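Local atomic coordinates of AAR187Cp (PDB entry 3ZIL), a protein that probably regulates sister-chromatid cohesion by acting on cohesin, this chain being the helical Wap1-family domain that forms the C-terminal part of Wpl1. Residues Thr76-Gln87 with Phe111-Pro122; Leu349-Ala357 with Arg370-Leu378. All coordinates share one frame; numbering follows the deposited sequence.

Contact 1: residues Thr76-Gln87 with Phe111-Pro122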
loop_
_atom_site.group_PDB
_atom_site.type_symbol
_atom_site.label_atom_id
_atom_site.label_comp_id
_atom_site.label_asym_id
_atom_site.label_seq_id
_atom_site.Cartn_x
_atom_site.Cartn_y
_atom_site.Cartn_z
ATOM N N THR A 76 -17.549 -4.431 -19.729
ATOM C CA THR A 76 -16.975 -4.792 -18.418
ATOM C C THR A 76 -18.079 -4.399 -17.437
ATOM O O THR A 76 -18.783 -3.406 -17.635
ATOM C CB THR A 76 -15.704 -4.010 -18.125
ATOM O OG1 THR A 76 -15.977 -2.642 -18.360
ATOM C CG2 THR A 76 -14.547 -4.349 -19.078
ATOM N N ASP A 77 -18.296 -5.213 -16.429
ATOM C CA ASP A 77 -19.259 -4.897 -15.400
ATOM C C ASP A 77 -18.773 -5.613 -14.144
ATOM O O ASP A 77 -18.692 -6.830 -14.156
ATOM C CB ASP A 77 -20.652 -5.437 -15.830
ATOM C CG ASP A 77 -21.737 -5.175 -14.794
ATOM O OD1 ASP A 77 -21.448 -4.840 -13.628
ATOM O OD2 ASP A 77 -22.896 -5.355 -15.150
ATOM N N PRO A 78 -18.405 -4.854 -13.077
ATOM C CA PRO A 78 -17.935 -5.505 -11.858
ATOM C C PRO A 78 -18.986 -6.370 -11.149
ATOM O O PRO A 78 -18.621 -7.209 -10.330
ATOM C CB PRO A 78 -17.474 -4.342 -10.985
ATOM C CG PRO A 78 -18.314 -3.213 -11.393
ATOM C CD PRO A 78 -18.598 -3.395 -12.872
ATOM N N LYS A 79 -20.260 -6.227 -11.512
ATOM C CA LYS A 79 -21.308 -7.091 -10.951
ATOM C C LYS A 79 -21.327 -8.475 -11.598
ATOM O O LYS A 79 -21.898 -9.387 -11.041
ATOM C CB LYS A 79 -22.701 -6.446 -11.054
ATOM C CG LYS A 79 -22.922 -5.304 -10.064
ATOM C CD LYS A 79 -24.076 -4.434 -10.567
ATOM C CE LYS A 79 -24.361 -3.292 -9.618
ATOM N NZ LYS A 79 -25.155 -2.234 -10.333
ATOM N N GLN A 80 -20.691 -8.641 -12.756
ATOM C CA GLN A 80 -20.696 -9.978 -13.384
ATOM C C GLN A 80 -19.417 -10.617 -12.988
ATOM O O GLN A 80 -18.392 -10.403 -13.626
ATOM C CB GLN A 80 -20.880 -9.888 -14.903
ATOM C CG GLN A 80 -22.270 -9.310 -15.226
ATOM C CD GLN A 80 -22.471 -8.829 -16.648
ATOM O OE1 GLN A 80 -21.621 -8.977 -17.533
ATOM N NE2 GLN A 80 -23.615 -8.238 -16.877
ATOM N N LYS A 81 -19.469 -11.403 -11.922
ATOM C CA LYS A 81 -18.203 -11.816 -11.285
ATOM C C LYS A 81 -17.420 -12.834 -12.104
ATOM O O LYS A 81 -16.193 -12.760 -12.142
ATOM C CB LYS A 81 -18.420 -12.331 -9.887
ATOM C CG LYS A 81 -19.002 -11.328 -8.905
ATOM C CD LYS A 81 -17.862 -10.372 -8.516
ATOM C CE LYS A 81 -18.356 -9.319 -7.563
ATOM N NZ LYS A 81 -17.469 -8.164 -7.756
ATOM N N VAL A 82 -18.110 -13.772 -12.784
ATOM C CA VAL A 82 -17.406 -14.847 -13.441
ATOM C C VAL A 82 -16.739 -14.290 -14.710
ATOM O O VAL A 82 -15.570 -14.526 -14.950
ATOM C CB VAL A 82 -18.283 -16.111 -13.762
ATOM C CG1 VAL A 82 -17.484 -17.041 -14.685
ATOM C CG2 VAL A 82 -18.696 -16.829 -12.497
ATOM N N THR A 83 -17.457 -13.429 -15.421
ATOM C CA THR A 83 -16.927 -12.803 -16.619
ATOM C C THR A 83 -15.712 -11.946 -16.241
ATOM O O THR A 83 -14.689 -11.969 -16.927
ATOM C CB THR A 83 -18.029 -11.998 -17.290
ATOM O OG1 THR A 83 -19.016 -12.925 -17.771
ATOM C CG2 THR A 83 -17.535 -11.201 -18.461
ATOM N N SER A 84 -15.855 -11.202 -15.153
ATOM C CA SER A 84 -14.774 -10.300 -14.634
ATOM C C SER A 84 -13.467 -11.041 -14.268
ATOM O O SER A 84 -12.343 -10.588 -14.566
ATOM C CB SER A 84 -15.391 -9.576 -13.435
ATOM O OG SER A 84 -16.234 -8.566 -13.932
ATOM N N LEU A 85 -13.636 -12.207 -13.643
ATOM C CA LEU A 85 -12.555 -13.125 -13.409
ATOM C C LEU A 85 -11.828 -13.603 -14.674
ATOM O O LEU A 85 -10.592 -13.594 -14.736
ATOM C CB LEU A 85 -13.028 -14.320 -12.620
ATOM C CG LEU A 85 -11.815 -15.142 -12.093
ATOM C CD1 LEU A 85 -10.930 -14.349 -11.111
ATOM C CD2 LEU A 85 -12.277 -16.469 -11.460
ATOM N N LEU A 86 -12.599 -14.063 -15.668
ATOM C CA LEU A 86 -12.051 -14.441 -16.940
ATOM C C LEU A 86 -11.300 -13.267 -17.571
ATOM O O LEU A 86 -10.276 -13.471 -18.198
ATOM C CB LEU A 86 -13.208 -14.876 -17.879
ATOM C CG LEU A 86 -14.098 -16.005 -17.375
ATOM C CD1 LEU A 86 -15.277 -16.383 -18.325
ATOM C CD2 LEU A 86 -13.247 -17.214 -17.005
ATOM N N GLN A 87 -11.851 -12.043 -17.454
ATOM C CA GLN A 87 -11.255 -10.901 -18.079
ATOM C C GLN A 87 -9.963 -10.579 -17.363
ATOM O O GLN A 87 -9.043 -10.131 -18.038
ATOM C CB GLN A 87 -12.163 -9.640 -18.046
ATOM C CG GLN A 87 -13.358 -9.812 -19.000
ATOM C CD GLN A 87 -14.411 -8.753 -18.804
ATOM O OE1 GLN A 87 -14.947 -8.594 -17.709
ATOM N NE2 GLN A 87 -14.802 -8.097 -19.903
ATOM N N PHE A 111 -14.332 -0.244 -12.813
ATOM C CA PHE A 111 -14.330 -1.720 -13.026
ATOM C C PHE A 111 -13.297 -2.305 -12.064
ATOM O O PHE A 111 -13.618 -3.071 -11.196
ATOM C CB PHE A 111 -13.905 -2.040 -14.499
ATOM C CG PHE A 111 -13.756 -3.515 -14.821
ATOM C CD1 PHE A 111 -14.804 -4.409 -14.589
ATOM C CD2 PHE A 111 -12.601 -3.984 -15.454
ATOM C CE1 PHE A 111 -14.667 -5.749 -14.888
ATOM C CE2 PHE A 111 -12.437 -5.335 -15.767
ATOM C CZ PHE A 111 -13.495 -6.224 -15.489
ATOM N N ILE A 112 -12.050 -1.910 -12.255
ATOM C CA ILE A 112 -10.951 -2.508 -11.513
ATOM C C ILE A 112 -11.100 -2.200 -10.008
ATOM O O ILE A 112 -11.000 -3.115 -9.213
ATOM C CB ILE A 112 -9.595 -2.009 -12.037
ATOM C CG1 ILE A 112 -9.274 -2.621 -13.414
ATOM C CG2 ILE A 112 -8.449 -2.274 -11.060
ATOM C CD1 ILE A 112 -8.996 -4.142 -13.455
ATOM N N LEU A 113 -11.271 -0.926 -9.625
ATOM C CA LEU A 113 -11.350 -0.555 -8.179
ATOM C C LEU A 113 -12.517 -1.269 -7.505
ATOM O O LEU A 113 -12.335 -1.912 -6.483
ATOM C CB LEU A 113 -11.402 0.998 -7.959
ATOM C CG LEU A 113 -11.872 1.566 -6.594
ATOM C CD1 LEU A 113 -11.035 1.017 -5.428
ATOM C CD2 LEU A 113 -11.906 3.104 -6.548
ATOM N N PRO A 114 -13.713 -1.252 -8.135
ATOM C CA PRO A 114 -14.801 -2.048 -7.539
ATOM C C PRO A 114 -14.494 -3.488 -7.368
ATOM O O PRO A 114 -14.808 -4.077 -6.297
ATOM C CB PRO A 114 -15.953 -1.897 -8.569
ATOM C CG PRO A 114 -15.778 -0.524 -9.041
ATOM C CD PRO A 114 -14.244 -0.385 -9.206
ATOM N N LEU A 115 -13.973 -4.135 -8.408
ATOM C CA LEU A 115 -13.614 -5.514 -8.244
ATOM C C LEU A 115 -12.552 -5.676 -7.141
ATOM O O LEU A 115 -12.639 -6.614 -6.286
ATOM C CB LEU A 115 -13.025 -6.058 -9.520
ATOM C CG LEU A 115 -13.913 -6.354 -10.735
ATOM C CD1 LEU A 115 -12.967 -6.848 -11.850
ATOM C CD2 LEU A 115 -14.928 -7.334 -10.228
ATOM N N ALA A 116 -11.543 -4.822 -7.150
ATOM C CA ALA A 116 -10.432 -4.956 -6.115
ATOM C C ALA A 116 -10.859 -4.961 -4.643
ATOM O O ALA A 116 -10.116 -5.494 -3.764
ATOM C CB ALA A 116 -9.384 -3.886 -6.309
ATOM N N THR A 117 -11.994 -4.302 -4.376
ATOM C CA THR A 117 -12.509 -4.006 -3.034
ATOM C C THR A 117 -13.807 -4.750 -2.676
ATOM O O THR A 117 -14.423 -4.461 -1.670
ATOM C CB THR A 117 -12.670 -2.478 -2.827
ATOM O OG1 THR A 117 -13.437 -1.925 -3.876
ATOM C CG2 THR A 117 -11.300 -1.779 -2.842
ATOM N N ASP A 118 -14.190 -5.754 -3.475
ATOM C CA ASP A 118 -15.341 -6.551 -3.152
ATOM C C ASP A 118 -14.933 -8.044 -2.989
ATOM O O ASP A 118 -14.760 -8.760 -3.994
ATOM C CB ASP A 118 -16.366 -6.370 -4.267
ATOM C CG ASP A 118 -17.632 -7.159 -4.023
ATOM O OD1 ASP A 118 -17.833 -7.818 -2.937
ATOM O OD2 ASP A 118 -18.378 -7.220 -4.970
ATOM N N GLU A 119 -14.887 -8.515 -1.743
ATOM C CA GLU A 119 -14.455 -9.882 -1.417
ATOM C C GLU A 119 -15.495 -10.982 -1.742
ATOM O O GLU A 119 -15.207 -12.162 -1.647
ATOM C CB GLU A 119 -13.986 -10.049 0.062
ATOM C CG GLU A 119 -13.049 -8.993 0.702
ATOM C CD GLU A 119 -13.804 -7.739 1.243
ATOM O OE1 GLU A 119 -14.604 -7.160 0.525
ATOM O OE2 GLU A 119 -13.550 -7.252 2.349
ATOM N N VAL A 120 -16.684 -10.618 -2.131
ATOM C CA VAL A 120 -17.694 -11.661 -2.305
ATOM C C VAL A 120 -17.554 -12.207 -3.681
ATOM O O VAL A 120 -17.525 -11.439 -4.655
ATOM C CB VAL A 120 -19.115 -11.118 -2.217
ATOM C CG1 VAL A 120 -19.447 -10.756 -0.776
ATOM C CG2 VAL A 120 -19.371 -10.017 -3.280
ATOM N N PHE A 121 -17.343 -13.504 -3.767
ATOM C CA PHE A 121 -17.186 -14.139 -5.064
ATOM C C PHE A 121 -18.093 -15.374 -5.110
ATOM O O PHE A 121 -18.064 -16.152 -4.170
ATOM C CB PHE A 121 -15.719 -14.476 -5.333
ATOM C CG PHE A 121 -15.463 -14.729 -6.779
ATOM C CD1 PHE A 121 -15.365 -13.673 -7.663
ATOM C CD2 PHE A 121 -15.409 -16.040 -7.282
ATOM C CE1 PHE A 121 -15.162 -13.918 -9.030
ATOM C CE2 PHE A 121 -15.271 -16.270 -8.634
ATOM C CZ PHE A 121 -15.163 -15.217 -9.511
ATOM N N PRO A 122 -18.897 -15.561 -6.187
ATOM C CA PRO A 122 -19.759 -16.770 -6.168
ATOM C C PRO A 122 -18.976 -18.089 -6.162
ATOM O O PRO A 122 -17.926 -18.212 -6.820
ATOM C CB PRO A 122 -20.526 -16.682 -7.512
ATOM C CG PRO A 122 -19.629 -15.824 -8.396
ATOM C CD PRO A 122 -19.063 -14.793 -7.445
HETATM O O HOH W 1 -14.640 -8.538 -6.859
#
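Lys81, in the first turn of helix 81-93, threads its whole side chain along Phe111-Pro122. Its CB lies 3.5 Å from CD of Pro122 and also touches CE1 of Phe121, while CG still rests on the proline. The chain then bends at chi2 (-76°), which turns CD and CE past the carbonyl oxygen of Val120 and carries the ammonium group back to the turn before its own helix. There NZ donates to the carbonyl oxygen of Pro78 at 3.0 Å and forms a salt bridge with OD2 of Asp118 at 3.1 Å, meeting that oxygen from above the carboxylate plane. A third bond from NZ goes to a water that donates in turn to the carbonyl oxygens of Leu115 and Asp118. The lysine thus ties the type I turn Asp77-Gln80, which leads into helix 81-93, to the end of helix 108-116 and the loop that follows it, neighbouring elements of the all-helical Wap1 domain. Methyl CD2 of Leu115 slides past the ammonium end and also reaches Ser84 CB. Further along, the Phe111 ring is sandwiched: CB of Thr76 sits over the centre of one face, 3.7 Å from the ring centroid in a CH-pi contact, and CD1 of Leu115 covers the opposite face toward the rim. Ser84 OG, which donates to the carbonyl oxygen of Gln80, comes to the ring edge 3.4 Å from CE1 of Phe111. At the other end, CD2 of Leu85 packs 3.7 Å from CZ of Phe121, whose ring also touches Tyr135 of helix 129-141.

Contact 2: residues Leu349-Ala357 with Arg370-Leu378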
loop_
_atom_site.group_PDB
_atom_site.type_symbol
_atom_site.label_atom_id
_atom_site.label_comp_id
_atom_site.label_asym_id
_atom_site.label_seq_id
_atom_site.Cartn_x
_atom_site.Cartn_y
_atom_site.Cartn_z
ATOM N N LEU A 349 22.211 15.434 23.799
ATOM C CA LEU A 349 21.089 15.335 22.858
ATOM C C LEU A 349 21.310 16.343 21.712
ATOM O O LEU A 349 21.333 15.954 20.535
ATOM C CB LEU A 349 19.747 15.563 23.603
ATOM C CG LEU A 349 18.398 15.517 22.835
ATOM C CD1 LEU A 349 18.296 14.227 22.012
ATOM C CD2 LEU A 349 17.268 15.601 23.844
ATOM N N LYS A 350 21.560 17.616 22.079
ATOM C CA LYS A 350 21.762 18.724 21.141
ATOM C C LYS A 350 22.872 18.326 20.212
ATOM O O LYS A 350 22.767 18.445 18.999
ATOM C CB LYS A 350 22.103 20.001 21.914
ATOM C CG LYS A 350 22.642 21.173 21.098
ATOM C CD LYS A 350 22.673 22.469 21.928
ATOM C CE LYS A 350 23.625 23.486 21.343
ATOM N NZ LYS A 350 24.807 22.728 20.829
ATOM N N SER A 351 23.908 17.751 20.803
ATOM C CA SER A 351 25.115 17.387 20.079
ATOM C C SER A 351 24.954 16.182 19.133
ATOM O O SER A 351 25.488 16.154 18.058
ATOM C CB SER A 351 26.212 17.175 21.128
ATOM O OG SER A 351 27.331 16.681 20.507
ATOM N N GLU A 352 24.206 15.185 19.539
ATOM C CA GLU A 352 23.947 14.029 18.678
ATOM C C GLU A 352 22.953 14.442 17.557
ATOM O O GLU A 352 23.110 14.052 16.410
ATOM C CB GLU A 352 23.411 12.864 19.494
ATOM C CG GLU A 352 24.432 12.199 20.433
ATOM C CD GLU A 352 25.664 11.594 19.738
ATOM O OE1 GLU A 352 25.593 11.160 18.579
ATOM O OE2 GLU A 352 26.738 11.523 20.374
ATOM N N LEU A 353 22.035 15.335 17.881
ATOM C CA LEU A 353 21.081 15.859 16.909
ATOM C C LEU A 353 21.771 16.673 15.825
ATOM O O LEU A 353 21.443 16.531 14.628
ATOM C CB LEU A 353 19.930 16.588 17.616
ATOM C CG LEU A 353 18.895 15.691 18.321
ATOM C CD1 LEU A 353 17.725 16.483 18.947
ATOM C CD2 LEU A 353 18.370 14.588 17.410
ATOM N N GLU A 354 22.798 17.469 16.211
ATOM C CA GLU A 354 23.546 18.269 15.222
ATOM C C GLU A 354 24.347 17.397 14.258
ATOM O O GLU A 354 24.433 17.682 13.070
ATOM C CB GLU A 354 24.566 19.231 15.904
ATOM C CG GLU A 354 23.972 20.473 16.501
ATOM C CD GLU A 354 24.916 21.181 17.454
ATOM O OE1 GLU A 354 26.005 20.635 17.803
ATOM O OE2 GLU A 354 24.536 22.271 17.916
ATOM N N ALA A 355 24.982 16.360 14.777
ATOM C CA ALA A 355 25.645 15.412 13.922
ATOM C C ALA A 355 24.648 14.691 12.940
ATOM O O ALA A 355 24.974 14.405 11.801
ATOM C CB ALA A 355 26.348 14.359 14.793
ATOM N N PHE A 356 23.491 14.301 13.431
ATOM C CA PHE A 356 22.423 13.655 12.579
ATOM C C PHE A 356 21.980 14.618 11.481
ATOM O O PHE A 356 21.799 14.204 10.314
ATOM C CB PHE A 356 21.271 13.280 13.528
ATOM C CG PHE A 356 20.120 12.489 12.901
ATOM C CD1 PHE A 356 20.300 11.655 11.785
ATOM C CD2 PHE A 356 18.861 12.521 13.521
ATOM C CE1 PHE A 356 19.233 10.909 11.275
ATOM C CE2 PHE A 356 17.773 11.786 12.995
ATOM C CZ PHE A 356 17.976 10.982 11.890
ATOM N N ALA A 357 21.883 15.913 11.818
ATOM C CA ALA A 357 21.586 16.948 10.833
ATOM C C ALA A 357 22.598 17.055 9.693
ATOM O O ALA A 357 22.221 17.227 8.532
ATOM C CB ALA A 357 21.393 18.317 11.481
ATOM N N ARG A 370 13.272 19.041 10.582
ATOM C CA ARG A 370 12.719 18.718 11.905
ATOM C C ARG A 370 13.720 18.745 13.040
ATOM O O ARG A 370 13.378 19.059 14.164
ATOM C CB ARG A 370 11.944 17.416 11.838
ATOM C CG ARG A 370 10.615 17.748 11.187
ATOM C CD ARG A 370 10.099 16.631 10.377
ATOM N NE ARG A 370 8.733 16.927 9.987
ATOM C CZ ARG A 370 7.853 15.998 9.672
ATOM N NH1 ARG A 370 8.149 14.678 9.715
ATOM N NH2 ARG A 370 6.662 16.377 9.360
ATOM N N ILE A 371 14.949 18.397 12.722
ATOM C CA ILE A 371 16.040 18.467 13.652
ATOM C C ILE A 371 16.296 19.955 13.974
ATOM O O ILE A 371 16.328 20.332 15.127
ATOM C CB ILE A 371 17.323 17.807 13.098
ATOM C CG1 ILE A 371 17.170 16.269 12.950
ATOM C CG2 ILE A 371 18.468 18.099 14.060
ATOM C CD1 ILE A 371 18.207 15.663 12.015
ATOM N N THR A 372 16.454 20.790 12.951
ATOM C CA THR A 372 16.697 22.219 13.134
ATOM C C THR A 372 15.691 22.862 14.087
ATOM O O THR A 372 16.076 23.565 15.005
ATOM C CB THR A 372 16.598 22.969 11.802
ATOM O OG1 THR A 372 17.827 22.803 11.110
ATOM C CG2 THR A 372 16.326 24.486 12.068
ATOM N N ARG A 373 14.409 22.665 13.774
ATOM C CA ARG A 373 13.293 23.137 14.567
ATOM C C ARG A 373 13.442 22.788 16.052
ATOM O O ARG A 373 13.284 23.677 16.906
ATOM C CB ARG A 373 11.961 22.609 13.965
ATOM C CG ARG A 373 10.717 22.828 14.806
ATOM C CD ARG A 373 10.614 24.293 15.216
ATOM N NE ARG A 373 9.250 24.783 15.354
ATOM C CZ ARG A 373 8.865 26.016 15.024
ATOM N NH1 ARG A 373 9.731 26.875 14.498
ATOM N NH2 ARG A 373 7.605 26.386 15.190
ATOM N N VAL A 374 13.792 21.526 16.331
ATOM C CA VAL A 374 13.923 20.995 17.673
ATOM C C VAL A 374 15.169 21.585 18.342
ATOM O O VAL A 374 15.114 21.921 19.519
ATOM C CB VAL A 374 13.899 19.417 17.687
ATOM C CG1 VAL A 374 15.234 18.843 18.114
ATOM C CG2 VAL A 374 12.846 18.895 18.658
ATOM N N LEU A 375 16.272 21.766 17.605
ATOM C CA LEU A 375 17.482 22.299 18.205
ATOM C C LEU A 375 17.292 23.752 18.705
ATOM O O LEU A 375 18.100 24.264 19.482
ATOM C CB LEU A 375 18.620 22.265 17.225
ATOM C CG LEU A 375 19.182 20.913 16.861
ATOM C CD1 LEU A 375 20.167 21.092 15.698
ATOM C CD2 LEU A 375 19.759 20.229 18.089
ATOM N N GLU A 376 16.236 24.414 18.245
ATOM C CA GLU A 376 15.961 25.770 18.710
ATOM C C GLU A 376 15.521 25.781 20.151
ATOM O O GLU A 376 15.572 26.809 20.799
ATOM C CB GLU A 376 14.891 26.397 17.868
ATOM C CG GLU A 376 15.388 26.668 16.452
ATOM C CD GLU A 376 14.300 27.252 15.602
ATOM O OE1 GLU A 376 13.205 26.677 15.556
ATOM O OE2 GLU A 376 14.524 28.272 14.972
ATOM N N THR A 377 15.096 24.634 20.660
ATOM C CA THR A 377 14.697 24.552 22.052
ATOM C C THR A 377 15.787 23.909 22.963
ATOM O O THR A 377 15.494 23.474 24.095
ATOM C CB THR A 377 13.341 23.828 22.202
ATOM O OG1 THR A 377 13.574 22.415 22.254
ATOM C CG2 THR A 377 12.356 24.173 21.060
ATOM N N LEU A 378 17.035 23.860 22.485
ATOM C CA LEU A 378 18.122 23.180 23.228
ATOM C C LEU A 378 19.334 24.064 23.568
ATOM O O LEU A 378 20.196 24.355 22.725
ATOM C CB LEU A 378 18.566 21.881 22.530
ATOM C CG LEU A 378 17.544 20.793 22.127
ATOM C CD1 LEU A 378 18.275 19.532 21.704
ATOM C CD2 LEU A 378 16.528 20.431 23.191
#
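An antiparallel helix hairpin closes the chain; its two arms, helix 343-360 and helix 365-375, meet through Leu353, Ile371 and Leu375, and Leu378, just past the second helix, adds to the contact. The short segments of the arms run at 154° to each other with axes 9.7 Å apart. Ile371 enters with both branches: CD1 lies 3.5 Å from CD2 of Phe356, while CG2 sits against the carbonyl oxygen of Leu353. With chi1 at -68°, CG1 lies opposite the carbonyl carbon and carries CD1 to the phenyl ring, while CG2 takes the position opposite N and meets Ala357 CB. On helix 343-360, one turn before Ala357, Leu353 puts CD1 3.5 Å from CG1 of Val374, the two side chains crossing at about a right angle, and its CB against CD2 of Leu375. The domain is built of helices without strands, and this last hairpin packs on helix 321-336, with Leu328 on Ile371 and Tyr332 on Val374. Toward the chain terminus, Leu378 lays CD1 over the backbone of Lys350, 3.6 Å from its CA. Lys350 CB touches the same methyl, and its CD passes 3.2 Å from O of the C-terminal Leu378. The lysine chain is extended until chi4 (-38°), where it bends to bring NZ into a salt bridge with Glu354 OE2 at 3.0 Å. With an alanine here, the Glu354 carboxylate would probably be left without its mate in the helix, and Leu378 O would lose the methylene chain that passes it. CG of Glu354 meanwhile touches CD1 of Leu375.

How the contacts relate
Contact 1 and contact 2 lie on opposite sides of the chain's centre, their own centres about 52 Å apart and their nearest atoms about 28 Å apart, and they share no helix. Both are partly buried: five of fifteen touching residues are buried in contact 1, five of ten in contact 2. Residues 76-87 and 111-122 join the start of one helix and the end of another, together with the turn before the first and the loop after the second, mixing polar groups, an ordered water and aromatic rings over 653 Å². Residues 349-357 and 370-378 meet mainly through aliphatic side chains, with one phenyl ring and the chain's last residue, burying 445 Å². Contact 1's salt bridge spans the segments; that of contact 2, Lys350 with Glu354, stays within one helix.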